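Local atomic coordinates of O-methyltransferase family 2 (Planctopirus limnophila, PDB entry 5I2H), a protein that probably transfers methyl groups from S-adenosyl-L-methionine to hydroxyl oxygens of small molecules as a dimer, and binds the flavone apigenin. Residues I20-R25 with P311-L316; V37-V42 with A121-L126; E55-R58 with S63-A66; T67-T72 with Y317-F322. One frame throughout, in Å; residues are numbered along the deposited sequence. Where two conformers were deposited one is given.

Contact 1. Residues I20-R25 with P311-L316; sequences IFDLFR and PLEIAL
Asp22 and Arg25, in the last turn of helix 18-24 and just after it, meet Glu313 and Leu316 in the first two turns of helix 312-324, where the N-terminal dimerisation domain is joined to the methyltransferase part of the chain. The register advances three residues on both sides, with CA of Asp22 5.7 Å from CA of Glu313 and CA of Arg25 6.1 Å from CA of Leu316. Asp22 points its OD1 at the aliphatic root of Glu313, 3.4 Å from CB. The Glu313 carboxylate is carried off by a chain that starts with CG between the backbone N and the carbonyl carbon (chi1 59°) and then bends at chi2. Thus the two acids stay apart, OD2 of Asp22 lying 5.0 Å from OE2 of Glu313, and their planes are turned 46° against each other. The like charges would still repel weakly; NE2 of His355, hydrogen-bonded to Asp22 OD1, probably offsets part of this. In the two-domain plan of plant-type O-methyltransferases the N-terminal helices build much of the dimer interface, and here too the ends of the contact reach the second subunit: Arg25 NH2 is hydrogen-bonded to Tyr109 OH of that subunit, and Phe24 O to its Thr30 OG1. The methylene groups of Arg25 and Leu316 meet flank to flank, CB to CB at 3.8 Å. From there the Leu316 chain lies past the Arg25 backbone, its CD1 3.9 Å from Arg25 O, while the Arg25 chain, bent at chi2, brings its guanidinium to within about 5 Å of the bound apigenin, nearest atoms.

Contact 2. Residues V37-V42 with A121-L126; sequences VAHLHV and ALVERL
The imidazole of His39 carries the CG2 methyl of Val123 over one face, while its NE2 is hydrogen-bonded to the carbonyl oxygen of Ala114. This is a CH-pi contact within the helical dimerisation domain, between the C-terminal end of helix 26-39 and the middle of helix 117-128. The methyl sits 3.9 Å from the ring centroid and 25° off the normal, displaced toward the CG-CD2 side, with His39 CG 3.6 Å from Val123 CG2. Ring and valine side chain cross at about a right angle. With CG1 anti to the backbone N (chi1 171°), CG2 is the branch turned to the ring. Because the Ala114 oxygen can only accept, NE2 must be the protonated nitrogen toward it, and this bond helps fix the turn of the ring. A second flat group, the ring of His41, has His39 O 3.4 Å above one face; His41 itself leaves the helix with positive phi (61°). Deeper in the domain Leu40 completes the contact, its buried chain crossing that of Leu126 so that one methyl meets another: Leu40 CD1 lies 3.9 Å from Leu126 CD1.

Contact 3. Residues E55-R58 with S63-A66; sequences ELQR and SERA
Gln57 and Glu64 bring their CA atoms to 6.5 Å, where the short connection after helix 53-60 turns the chain into helix 64-76. The pair of helices is consistent with the helix-turn-helix unit of the winged-helix-like dimerisation domain. Gln57 spans the gap with a chain extended beyond CG (chi2 -179°), laying its amide alongside the first residue of the second helix. CD of Gln57 is 3.7 Å from CA of Glu64. The two amide heteroatoms meet different parts of Glu64: OE1 stands 3.6 Å from the backbone N, a close approach without a hydrogen bond, whereas NE2 packs against CG at 3.7 Å. The Glu64 chain bends at chi2 and takes its carboxylate away from the amide, the two planes lying 77° apart. OE2 finds its partners in a salt bridge to Arg277 NH1 and a hydrogen bond from Gln68 NE2. Beside this, Ser63 is the N-cap of helix 64-76: its OG accepts from Ala66 N at 3.0 Å and a nearly straight 164°, and is also hydrogen-bonded to Asp129 OD2. With polar groups on both sides yet no bond between them, the contact rests on van der Waals packing; the carbonyl end of the Gln57 amide, turned toward the positive N-terminal end of the helix, would probably add a mild electrostatic attraction.

Contact 4. Residues T67-T72 with Y317-F322; sequences TQVLVT and YSLALF. With AGI (5,7-dihydroxy-2-(4-hydroxyphenyl)-4H-chromen-4-one), chain C.
Val69 packs against Leu319 and Phe322, pointing from helix 64-76 straight at helix 312-324. With CG1 anti to the carbonyl carbon (chi1 -54°), CG2 falls between the backbone N and the carbonyl carbon and does most of the work. This methyl lies over one face of the Phe322 ring, 4.0 Å from the centroid and 18° off the normal, a CH-pi contact in which the valine and phenylalanine side chains cross at about a right angle. The same methyl meets the CD2 tip of Leu319 at 3.8 Å. The CG1 branch rests on the root of Phe322, 4.0 Å from its CB, and comes within 4.2 Å of Ser318 OG, whose polar need is met by a hydrogen bond with Ala329 N. The helix segments run nearly antiparallel, at 158° between their directions, with axes 9.8 Å apart. Tyr317, on the same helix but not touching Val69, forms part of the apigenin pocket. Tyr317 OH lies 2.6 Å from AGI OAC, the flavone 7-hydroxyl, as a hydrogen bond in which either could be the donor; the tyrosine oxygen is too close to the ligand in the model, so the detail is less sure. Arg168 NH1 is a further partner of the tyrosine hydroxyl. One helix thus joins the apigenin pocket to the core of the dimerisation domain. There Leu126 of helix 117-128 packs on both Val69 and Phe322, Phe28 and Leu32 of helix 26-39 cover Leu319, and Leu53 and Gln57 of helix 53-60 pack on Thr67 of helix 64-76.

How the contacts relate
Contact 4 lies at the hub, its centre 12 Å from each of the other three, and touches them all. It shares helix 312-324 with contact 1 and helix 64-76 with contact 3, while Leu126 and Leu40 of contact 2 pack on its Phe322, Val69 and Leu70. Contacts 1 and 3, with centres 23 Å apart, do not touch. Along the chain contact 3 is nested within contact 2, and both within contact 1; contact 4 opens after contact 3 and crosses contacts 1 and 2. A late helix of the methyltransferase part is thereby inserted among the N-terminal helices, linking the dimerisation domain to the apigenin pocket, where Arg25 of contact 1 packs on Tyr317 of contact 4.

Contact 1. Residues I20-R25 with P311-L316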
loop_
_atom_site.group_PDB
_atom_site.type_symbol
_atom_site.label_atom_id
_atom_site.label_comp_id
_atom_site.label_asym_id
_atom_site.label_seq_id
_atom_site.Cartn_x
_atom_site.Cartn_y
_atom_site.Cartn_z
ATOM N N ILE A 20 11.227 -1.915 0.253
ATOM C CA ILE A 20 10.804 -0.978 -0.788
ATOM C C ILE A 20 9.838 -1.669 -1.748
ATOM O O ILE A 20 8.846 -1.076 -2.182
ATOM C CB ILE A 20 12.025 -0.390 -1.520
ATOM C CG1 ILE A 20 12.798 0.544 -0.586
ATOM C CG2 ILE A 20 11.569 0.333 -2.816
ATOM C CD1 ILE A 20 14.198 0.911 -1.094
ATOM N N PHE A 21 10.123 -2.922 -2.122
ATOM C CA PHE A 21 9.194 -3.661 -2.985
ATOM C C PHE A 21 7.840 -3.797 -2.310
ATOM O O PHE A 21 6.793 -3.657 -2.953
ATOM C CB PHE A 21 9.753 -5.067 -3.310
ATOM C CG PHE A 21 10.833 -5.065 -4.359
ATOM C CD1 PHE A 21 10.528 -4.783 -5.700
ATOM C CD2 PHE A 21 12.119 -5.383 -4.050
ATOM C CE1 PHE A 21 11.520 -4.778 -6.684
ATOM C CE2 PHE A 21 13.129 -5.381 -5.055
ATOM C CZ PHE A 21 12.825 -5.062 -6.355
ATOM N N ASP A 22 7.851 -4.076 -0.996
ATOM C CA ASP A 22 6.597 -4.290 -0.291
ATOM C C ASP A 22 5.783 -3.014 -0.268
ATOM O O ASP A 22 4.563 -3.046 -0.508
ATOM C CB ASP A 22 6.875 -4.798 1.126
ATOM C CG ASP A 22 7.514 -6.181 1.142
ATOM O OD1 ASP A 22 7.455 -6.887 0.121
ATOM O OD2 ASP A 22 8.090 -6.580 2.180
ATOM N N LEU A 23 6.434 -1.882 -0.007
ATOM C CA LEU A 23 5.705 -0.605 -0.010
ATOM C C LEU A 23 5.148 -0.325 -1.389
ATOM O O LEU A 23 4.034 0.192 -1.530
ATOM C CB LEU A 23 6.621 0.557 0.391
ATOM C CG LEU A 23 6.977 0.714 1.857
ATOM C CD1 LEU A 23 8.203 1.607 2.007
ATOM C CD2 LEU A 23 5.772 1.322 2.577
ATOM N N PHE A 24 5.944 -0.633 -2.420
ATOM C CA PHE A 24 5.563 -0.351 -3.793
ATOM C C PHE A 24 4.284 -1.073 -4.217
ATOM O O PHE A 24 3.597 -0.599 -5.139
ATOM C CB PHE A 24 6.745 -0.720 -4.708
ATOM C CG PHE A 24 6.496 -0.469 -6.166
ATOM C CD1 PHE A 24 6.355 0.817 -6.642
ATOM C CD2 PHE A 24 6.483 -1.522 -7.060
ATOM C CE1 PHE A 24 6.146 1.067 -7.988
ATOM C CE2 PHE A 24 6.281 -1.294 -8.428
ATOM C CZ PHE A 24 6.116 0.021 -8.886
ATOM N N ARG A 25 3.941 -2.213 -3.581
ATOM C CA ARG A 25 2.715 -2.928 -3.959
ATOM C C ARG A 25 1.458 -2.354 -3.333
ATOM O O ARG A 25 0.392 -2.973 -3.474
ATOM C CB ARG A 25 2.736 -4.388 -3.538
ATOM C CG ARG A 25 4.022 -5.039 -3.608
ATOM C CD ARG A 25 4.320 -5.444 -4.971
ATOM N NE ARG A 25 5.567 -6.198 -5.006
ATOM C CZ ARG A 25 6.296 -6.273 -6.103
ATOM N NH1 ARG A 25 7.417 -6.964 -6.116
ATOM N NH2 ARG A 25 5.882 -5.611 -7.197
ATOM N N PRO A 311 1.625 -14.794 2.732
ATOM C CA PRO A 311 1.589 -13.535 3.483
ATOM C C PRO A 311 1.141 -12.354 2.626
ATOM O O PRO A 311 1.107 -12.446 1.392
ATOM C CB PRO A 311 3.041 -13.357 3.938
ATOM C CG PRO A 311 3.847 -14.132 2.927
ATOM C CD PRO A 311 2.993 -15.229 2.394
ATOM N N LEU A 312 0.824 -11.253 3.305
ATOM C CA LEU A 312 0.253 -10.084 2.642
ATOM C C LEU A 312 1.140 -9.595 1.498
ATOM O O LEU A 312 0.648 -9.294 0.402
ATOM C CB LEU A 312 0.029 -8.957 3.663
ATOM C CG LEU A 312 -0.603 -7.687 3.066
ATOM C CD1 LEU A 312 -1.969 -7.992 2.419
ATOM C CD2 LEU A 312 -0.729 -6.576 4.129
ATOM N N GLU A 313 2.446 -9.461 1.741
ATOM C CA GLU A 313 3.258 -8.853 0.691
ATOM C C GLU A 313 3.270 -9.721 -0.574
ATOM O O GLU A 313 3.298 -9.173 -1.690
ATOM C CB GLU A 313 4.673 -8.553 1.196
ATOM C CG GLU A 313 5.428 -9.740 1.694
ATOM C CD GLU A 313 5.183 -10.065 3.190
ATOM O OE1 GLU A 313 4.199 -9.594 3.809
ATOM O OE2 GLU A 313 6.026 -10.814 3.741
ATOM N N ILE A 314 3.179 -11.058 -0.428
ATOM C CA ILE A 314 3.158 -11.937 -1.608
ATOM C C ILE A 314 1.768 -11.921 -2.232
ATOM O O ILE A 314 1.634 -11.978 -3.466
ATOM C CB ILE A 314 3.613 -13.372 -1.259
ATOM C CG1 ILE A 314 5.001 -13.364 -0.611
ATOM C CG2 ILE A 314 3.640 -14.283 -2.501
ATOM C CD1 ILE A 314 6.017 -12.511 -1.354
ATOM N N ALA A 315 0.721 -11.789 -1.409
ATOM C CA ALA A 315 -0.632 -11.723 -1.959
ATOM C C ALA A 315 -0.817 -10.451 -2.797
ATOM O O ALA A 315 -1.506 -10.468 -3.838
ATOM C CB ALA A 315 -1.650 -11.810 -0.818
ATOM N N LEU A 316 -0.197 -9.343 -2.385
ATOM C CA LEU A 316 -0.311 -8.125 -3.193
ATOM C C LEU A 316 0.519 -8.231 -4.465
ATOM O O LEU A 316 0.073 -7.824 -5.542
ATOM C CB LEU A 316 0.090 -6.886 -2.378
ATOM C CG LEU A 316 -0.821 -6.612 -1.154
ATOM C CD1 LEU A 316 -0.397 -5.309 -0.451
ATOM C CD2 LEU A 316 -2.330 -6.524 -1.586
#

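Contact 2. Residues V37-V42 with A121-L126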
loop_
_atom_site.group_PDB
_atom_site.type_symbol
_atom_site.label_atom_id
_atom_site.label_comp_id
_atom_site.label_asym_id
_atom_site.label_seq_id
_atom_site.Cartn_x
_atom_site.Cartn_y
_atom_site.Cartn_z
ATOM N N VAL A 37 -15.423 -4.240 -2.348
ATOM C CA VAL A 37 -16.568 -3.578 -1.718
ATOM C C VAL A 37 -17.540 -3.063 -2.766
ATOM O O VAL A 37 -18.758 -3.328 -2.703
ATOM C CB VAL A 37 -16.083 -2.420 -0.817
ATOM C CG1 VAL A 37 -17.273 -1.530 -0.354
ATOM C CG2 VAL A 37 -15.294 -2.941 0.352
ATOM N N ALA A 38 -17.032 -2.283 -3.733
ATOM C CA ALA A 38 -17.922 -1.461 -4.549
ATOM C C ALA A 38 -18.344 -2.108 -5.859
ATOM O O ALA A 38 -19.378 -1.716 -6.414
ATOM C CB ALA A 38 -17.273 -0.110 -4.850
ATOM N N HIS A 39 -17.583 -3.063 -6.381
ATOM C CA HIS A 39 -17.927 -3.686 -7.660
ATOM C C HIS A 39 -18.395 -5.123 -7.540
ATOM O O HIS A 39 -19.337 -5.523 -8.243
ATOM C CB HIS A 39 -16.724 -3.649 -8.610
ATOM C CG HIS A 39 -16.349 -2.272 -9.048
ATOM N ND1 HIS A 39 -16.863 -1.695 -10.186
ATOM C CD2 HIS A 39 -15.543 -1.340 -8.482
ATOM C CE1 HIS A 39 -16.364 -0.476 -10.323
ATOM N NE2 HIS A 39 -15.570 -0.233 -9.294
ATOM N N LEU A 40 -17.738 -5.928 -6.712
ATOM C CA LEU A 40 -17.974 -7.366 -6.711
ATOM C C LEU A 40 -18.873 -7.822 -5.576
ATOM O O LEU A 40 -19.299 -8.969 -5.576
ATOM C CB LEU A 40 -16.626 -8.124 -6.652
ATOM C CG LEU A 40 -15.719 -7.813 -7.864
ATOM C CD1 LEU A 40 -14.317 -8.368 -7.693
ATOM C CD2 LEU A 40 -16.332 -8.291 -9.199
ATOM N N HIS A 41 -19.171 -6.963 -4.608
ATOM C CA HIS A 41 -20.091 -7.295 -3.517
ATOM C C HIS A 41 -19.610 -8.487 -2.681
ATOM O O HIS A 41 -20.435 -9.200 -2.095
ATOM C CB HIS A 41 -21.523 -7.598 -4.003
ATOM C CG HIS A 41 -21.972 -6.849 -5.225
ATOM N ND1 HIS A 41 -22.465 -5.561 -5.177
ATOM C CD2 HIS A 41 -22.079 -7.242 -6.521
ATOM C CE1 HIS A 41 -22.825 -5.182 -6.392
ATOM N NE2 HIS A 41 -22.598 -6.182 -7.228
ATOM N N VAL A 42 -18.282 -8.696 -2.591
ATOM C CA VAL A 42 -17.732 -9.890 -1.935
ATOM C C VAL A 42 -18.251 -10.035 -0.507
ATOM O O VAL A 42 -18.625 -11.132 -0.070
ATOM C CB VAL A 42 -16.196 -9.843 -1.953
ATOM C CG1 VAL A 42 -15.619 -11.019 -1.199
ATOM C CG2 VAL A 42 -15.723 -9.859 -3.370
ATOM N N ALA A 121 -9.242 -0.853 -13.604
ATOM C CA ALA A 121 -8.376 -1.782 -14.327
ATOM C C ALA A 121 -8.374 -3.145 -13.658
ATOM O O ALA A 121 -8.433 -4.186 -14.331
ATOM C CB ALA A 121 -6.953 -1.227 -14.412
ATOM N N LEU A 122 -8.288 -3.167 -12.324
ATOM C CA LEU A 122 -8.244 -4.453 -11.648
ATOM C C LEU A 122 -9.572 -5.172 -11.788
ATOM O O LEU A 122 -9.591 -6.392 -11.996
ATOM C CB LEU A 122 -7.854 -4.274 -10.180
ATOM C CG LEU A 122 -7.889 -5.563 -9.346
ATOM C CD1 LEU A 122 -6.837 -6.539 -9.817
ATOM C CD2 LEU A 122 -7.710 -5.279 -7.837
ATOM N N VAL A 123 -10.692 -4.431 -11.712
ATOM C CA VAL A 123 -12.007 -5.047 -11.900
ATOM C C VAL A 123 -12.113 -5.656 -13.285
ATOM O O VAL A 123 -12.591 -6.786 -13.449
ATOM C CB VAL A 123 -13.140 -4.034 -11.653
ATOM C CG1 VAL A 123 -14.490 -4.642 -12.066
ATOM C CG2 VAL A 123 -13.189 -3.666 -10.155
ATOM N N GLU A 124 -11.706 -4.901 -14.303
ATOM C CA GLU A 124 -11.760 -5.413 -15.670
ATOM C C GLU A 124 -10.912 -6.668 -15.837
ATOM O O GLU A 124 -11.343 -7.630 -16.493
ATOM C CB GLU A 124 -11.313 -4.331 -16.652
ATOM C CG GLU A 124 -11.279 -4.817 -18.091
ATOM C CD GLU A 124 -12.647 -5.301 -18.608
ATOM O OE1 GLU A 124 -13.699 -4.811 -18.121
ATOM O OE2 GLU A 124 -12.663 -6.177 -19.510
ATOM N N ARG A 125 -9.683 -6.654 -15.288
ATOM C CA ARG A 125 -8.826 -7.838 -15.310
ATOM C C ARG A 125 -9.522 -9.025 -14.666
ATOM O O ARG A 125 -9.562 -10.123 -15.237
ATOM C CB ARG A 125 -7.501 -7.572 -14.580
ATOM C CG ARG A 125 -6.554 -6.555 -15.211
ATOM C CD ARG A 125 -6.177 -6.875 -16.671
ATOM N NE ARG A 125 -7.096 -6.267 -17.637
ATOM C CZ ARG A 125 -7.203 -4.957 -17.859
ATOM N NH1 ARG A 125 -6.449 -4.094 -17.188
ATOM N NH2 ARG A 125 -8.069 -4.507 -18.762
ATOM N N LEU A 126 -10.056 -8.827 -13.456
ATOM C CA LEU A 126 -10.708 -9.920 -12.733
ATOM C C LEU A 126 -11.878 -10.470 -13.538
ATOM O O LEU A 126 -12.015 -11.689 -13.708
ATOM C CB LEU A 126 -11.190 -9.454 -11.352
ATOM C CG LEU A 126 -10.121 -9.171 -10.273
ATOM C CD1 LEU A 126 -10.728 -8.372 -9.110
ATOM C CD2 LEU A 126 -9.488 -10.452 -9.738
#

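Contact 3. Residues E55-R58 with S63-A66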
loop_
_atom_site.group_PDB
_atom_site.type_symbol
_atom_site.label_atom_id
_atom_site.label_comp_id
_atom_site.label_asym_id
_atom_site.label_seq_id
_atom_site.Cartn_x
_atom_site.Cartn_y
_atom_site.Cartn_z
ATOM N N GLU A 55 -18.144 -22.487 -5.114
ATOM C CA GLU A 55 -19.384 -21.723 -4.981
ATOM C C GLU A 55 -19.149 -20.225 -5.137
ATOM O O GLU A 55 -19.954 -19.519 -5.757
ATOM C CB GLU A 55 -20.024 -22.016 -3.623
ATOM C CG GLU A 55 -20.585 -23.439 -3.513
ATOM C CD GLU A 55 -21.065 -23.818 -2.101
ATOM O OE1 GLU A 55 -20.491 -23.346 -1.086
ATOM O OE2 GLU A 55 -22.032 -24.607 -2.012
ATOM N N LEU A 56 -18.064 -19.714 -4.558
ATOM C CA LEU A 56 -17.795 -18.286 -4.670
ATOM C C LEU A 56 -17.440 -17.902 -6.097
ATOM O O LEU A 56 -17.914 -16.871 -6.593
ATOM C CB LEU A 56 -16.686 -17.888 -3.703
ATOM C CG LEU A 56 -16.354 -16.408 -3.603
ATOM C CD1 LEU A 56 -17.548 -15.636 -3.095
ATOM C CD2 LEU A 56 -15.169 -16.203 -2.676
ATOM N N GLN A 57 -16.592 -18.703 -6.761
ATOM C CA GLN A 57 -16.326 -18.497 -8.186
ATOM C C GLN A 57 -17.617 -18.290 -8.941
ATOM O O GLN A 57 -17.767 -17.332 -9.708
ATOM C CB GLN A 57 -15.622 -19.700 -8.801
ATOM C CG GLN A 57 -14.219 -19.941 -8.436
ATOM C CD GLN A 57 -13.672 -21.163 -9.161
ATOM O OE1 GLN A 57 -13.894 -21.339 -10.365
ATOM N NE2 GLN A 57 -12.973 -22.022 -8.424
ATOM N N ARG A 58 -18.559 -19.216 -8.750
ATOM C CA ARG A 58 -19.831 -19.140 -9.455
ATOM C C ARG A 58 -20.599 -17.876 -9.080
ATOM O O ARG A 58 -21.103 -17.166 -9.956
ATOM C CB ARG A 58 -20.659 -20.403 -9.185
ATOM N N SER A 63 -13.191 -16.480 -13.019
ATOM C CA SER A 63 -12.352 -17.648 -13.250
ATOM C C SER A 63 -11.790 -18.160 -11.930
ATOM O O SER A 63 -11.809 -17.466 -10.911
ATOM C CB SER A 63 -11.205 -17.311 -14.206
ATOM O OG SER A 63 -10.296 -16.384 -13.611
ATOM N N GLU A 64 -11.295 -19.401 -11.969
ATOM C CA GLU A 64 -10.580 -19.959 -10.828
ATOM C C GLU A 64 -9.412 -19.080 -10.439
ATOM O O GLU A 64 -9.201 -18.810 -9.251
ATOM C CB GLU A 64 -10.067 -21.368 -11.144
ATOM C CG GLU A 64 -9.615 -22.185 -9.897
ATOM C CD GLU A 64 -8.080 -22.155 -9.570
ATOM O OE1 GLU A 64 -7.257 -21.595 -10.355
ATOM O OE2 GLU A 64 -7.701 -22.719 -8.500
ATOM N N ARG A 65 -8.643 -18.618 -11.422
ATOM C CA ARG A 65 -7.471 -17.812 -11.098
ATOM C C ARG A 65 -7.894 -16.494 -10.466
ATOM O O ARG A 65 -7.345 -16.086 -9.430
ATOM C CB ARG A 65 -6.622 -17.561 -12.354
ATOM C CG ARG A 65 -5.327 -16.763 -12.038
ATOM C CD ARG A 65 -4.427 -16.575 -13.261
ATOM N NE ARG A 65 -5.064 -15.783 -14.296
ATOM C CZ ARG A 65 -4.551 -14.676 -14.812
ATOM N NH1 ARG A 65 -3.380 -14.196 -14.376
ATOM N NH2 ARG A 65 -5.206 -14.052 -15.788
ATOM N N ALA A 66 -8.877 -15.812 -11.071
ATOM C CA ALA A 66 -9.315 -14.529 -10.517
ATOM C C ALA A 66 -9.865 -14.713 -9.115
ATOM O O ALA A 66 -9.605 -13.888 -8.220
ATOM C CB ALA A 66 -10.375 -13.887 -11.420
#

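Contact 4. Residues T67-T72 with Y317-F322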
loop_
_atom_site.group_PDB
_atom_site.type_symbol
_atom_site.label_atom_id
_atom_site.label_comp_id
_atom_site.label_asym_id
_atom_site.label_seq_id
_atom_site.Cartn_x
_atom_site.Cartn_y
_atom_site.Cartn_z
ATOM N N THR A 67 -10.615 -15.798 -8.893
ATOM C CA THR A 67 -11.172 -16.000 -7.556
ATOM C C THR A 67 -10.062 -16.283 -6.544
ATOM O O THR A 67 -10.093 -15.754 -5.415
ATOM C CB THR A 67 -12.227 -17.109 -7.568
ATOM O OG1 THR A 67 -13.235 -16.794 -8.542
ATOM C CG2 THR A 67 -12.900 -17.217 -6.196
ATOM N N GLN A 68 -9.047 -17.066 -6.946
ATOM C CA GLN A 68 -7.945 -17.366 -6.035
ATOM C C GLN A 68 -7.200 -16.102 -5.651
ATOM O O GLN A 68 -6.880 -15.916 -4.475
ATOM C CB GLN A 68 -6.947 -18.372 -6.617
ATOM C CG GLN A 68 -7.426 -19.787 -6.799
ATOM C CD GLN A 68 -7.346 -20.646 -5.545
ATOM O OE1 GLN A 68 -7.353 -20.154 -4.420
ATOM N NE2 GLN A 68 -7.249 -21.957 -5.753
ATOM N N VAL A 69 -6.866 -15.239 -6.622
ATOM C CA VAL A 69 -6.057 -14.087 -6.224
ATOM C C VAL A 69 -6.880 -13.138 -5.343
ATOM O O VAL A 69 -6.340 -12.510 -4.426
ATOM C CB VAL A 69 -5.420 -13.333 -7.417
ATOM C CG1 VAL A 69 -4.627 -14.301 -8.309
ATOM C CG2 VAL A 69 -6.419 -12.579 -8.245
ATOM N N LEU A 70 -8.189 -13.035 -5.597
ATOM C CA LEU A 70 -9.060 -12.185 -4.791
ATOM C C LEU A 70 -9.176 -12.736 -3.379
ATOM O O LEU A 70 -9.022 -11.996 -2.395
ATOM C CB LEU A 70 -10.436 -12.078 -5.465
ATOM C CG LEU A 70 -11.453 -11.231 -4.694
ATOM C CD1 LEU A 70 -12.327 -10.375 -5.617
ATOM C CD2 LEU A 70 -12.347 -12.132 -3.898
ATOM N N VAL A 71 -9.424 -14.045 -3.261
ATOM C CA VAL A 71 -9.584 -14.647 -1.942
ATOM C C VAL A 71 -8.278 -14.593 -1.168
ATOM O O VAL A 71 -8.263 -14.272 0.034
ATOM C CB VAL A 71 -10.114 -16.088 -2.062
ATOM C CG1 VAL A 71 -9.940 -16.846 -0.723
ATOM C CG2 VAL A 71 -11.580 -16.067 -2.491
ATOM N N THR A 72 -7.162 -14.927 -1.827
ATOM C CA THR A 72 -5.870 -14.858 -1.156
ATOM C C THR A 72 -5.571 -13.445 -0.664
ATOM O O THR A 72 -5.110 -13.257 0.474
ATOM C CB THR A 72 -4.773 -15.368 -2.099
ATOM O OG1 THR A 72 -4.993 -16.766 -2.306
ATOM C CG2 THR A 72 -3.361 -15.143 -1.545
ATOM N N TYR A 317 1.733 -8.764 -4.357
ATOM C CA TYR A 317 2.545 -9.002 -5.546
ATOM C C TYR A 317 1.828 -9.947 -6.506
ATOM O O TYR A 317 1.878 -9.761 -7.733
ATOM C CB TYR A 317 3.905 -9.545 -5.107
ATOM C CG TYR A 317 4.858 -9.841 -6.223
ATOM C CD1 TYR A 317 4.935 -9.025 -7.340
ATOM C CD2 TYR A 317 5.714 -10.916 -6.132
ATOM C CE1 TYR A 317 5.837 -9.295 -8.355
ATOM C CE2 TYR A 317 6.618 -11.197 -7.142
ATOM C CZ TYR A 317 6.658 -10.392 -8.252
ATOM O OH TYR A 317 7.571 -10.663 -9.243
ATOM N N SER A 318 1.113 -10.944 -5.961
ATOM C CA SER A 318 0.319 -11.850 -6.795
ATOM C C SER A 318 -0.741 -11.107 -7.610
ATOM O O SER A 318 -0.997 -11.451 -8.775
ATOM C CB SER A 318 -0.331 -12.904 -5.909
ATOM O OG SER A 318 -0.793 -13.958 -6.722
ATOM N N LEU A 319 -1.378 -10.092 -7.015
ATOM C CA LEU A 319 -2.318 -9.271 -7.774
ATOM C C LEU A 319 -1.626 -8.528 -8.905
ATOM O O LEU A 319 -2.208 -8.371 -9.984
ATOM C CB LEU A 319 -3.029 -8.290 -6.858
ATOM C CG LEU A 319 -4.033 -8.972 -5.941
ATOM C CD1 LEU A 319 -4.326 -8.083 -4.689
ATOM C CD2 LEU A 319 -5.340 -9.298 -6.698
ATOM N N ALA A 320 -0.395 -8.052 -8.676
ATOM C CA ALA A 320 0.366 -7.442 -9.767
ATOM C C ALA A 320 0.623 -8.454 -10.878
ATOM O O ALA A 320 0.462 -8.145 -12.059
ATOM C CB ALA A 320 1.697 -6.877 -9.265
ATOM N N LEU A 321 1.040 -9.674 -10.512
ATOM C CA LEU A 321 1.306 -10.701 -11.527
ATOM C C LEU A 321 0.025 -11.094 -12.262
ATOM O O LEU A 321 0.030 -11.313 -13.491
ATOM C CB LEU A 321 1.944 -11.925 -10.867
ATOM C CG LEU A 321 3.337 -11.691 -10.270
ATOM C CD1 LEU A 321 3.740 -12.909 -9.464
ATOM C CD2 LEU A 321 4.374 -11.370 -11.380
ATOM N N PHE A 322 -1.080 -11.201 -11.527
ATOM C CA PHE A 322 -2.363 -11.505 -12.155
ATOM C C PHE A 322 -2.730 -10.432 -13.168
ATOM O O PHE A 322 -3.266 -10.734 -14.249
ATOM C CB PHE A 322 -3.446 -11.620 -11.080
ATOM C CG PHE A 322 -4.833 -11.727 -11.636
ATOM C CD1 PHE A 322 -5.330 -12.955 -12.054
ATOM C CD2 PHE A 322 -5.633 -10.579 -11.793
ATOM C CE1 PHE A 322 -6.602 -13.052 -12.604
ATOM C CE2 PHE A 322 -6.907 -10.667 -12.324
ATOM C CZ PHE A 322 -7.399 -11.904 -12.732
HETATM C CAG AGI C . 5.774 -5.912 -16.423
HETATM C CAE AGI C . 5.257 -4.827 -17.125
HETATM C CAM AGI C . 4.657 -5.048 -18.361
HETATM O OAB AGI C . 4.151 -3.971 -19.030
HETATM C CAF AGI C . 4.576 -6.345 -18.895
HETATM C CAH AGI C . 5.094 -7.436 -18.187
HETATM C CAP AGI C . 5.695 -7.206 -16.948
HETATM C CAQ AGI C . 6.284 -8.274 -16.095
HETATM O OAL AGI C . 6.556 -7.841 -14.818
HETATM C CAJ AGI C . 6.552 -9.588 -16.517
HETATM C CAR AGI C . 7.110 -10.511 -15.611
HETATM O OAA AGI C . 7.373 -11.683 -15.976
HETATM C CAT AGI C . 7.419 -10.057 -14.204
HETATM C CAS AGI C . 7.097 -8.652 -13.860
HETATM C CAK AGI C . 7.337 -8.152 -12.593
HETATM C CAN AGI C . 7.890 -8.969 -11.625
HETATM O OAC AGI C . 8.119 -8.416 -10.411
HETATM C CAI AGI C . 8.228 -10.307 -11.877
HETATM C CAO AGI C . 8.022 -10.894 -13.114
HETATM O OAD AGI C . 8.368 -12.184 -13.283
#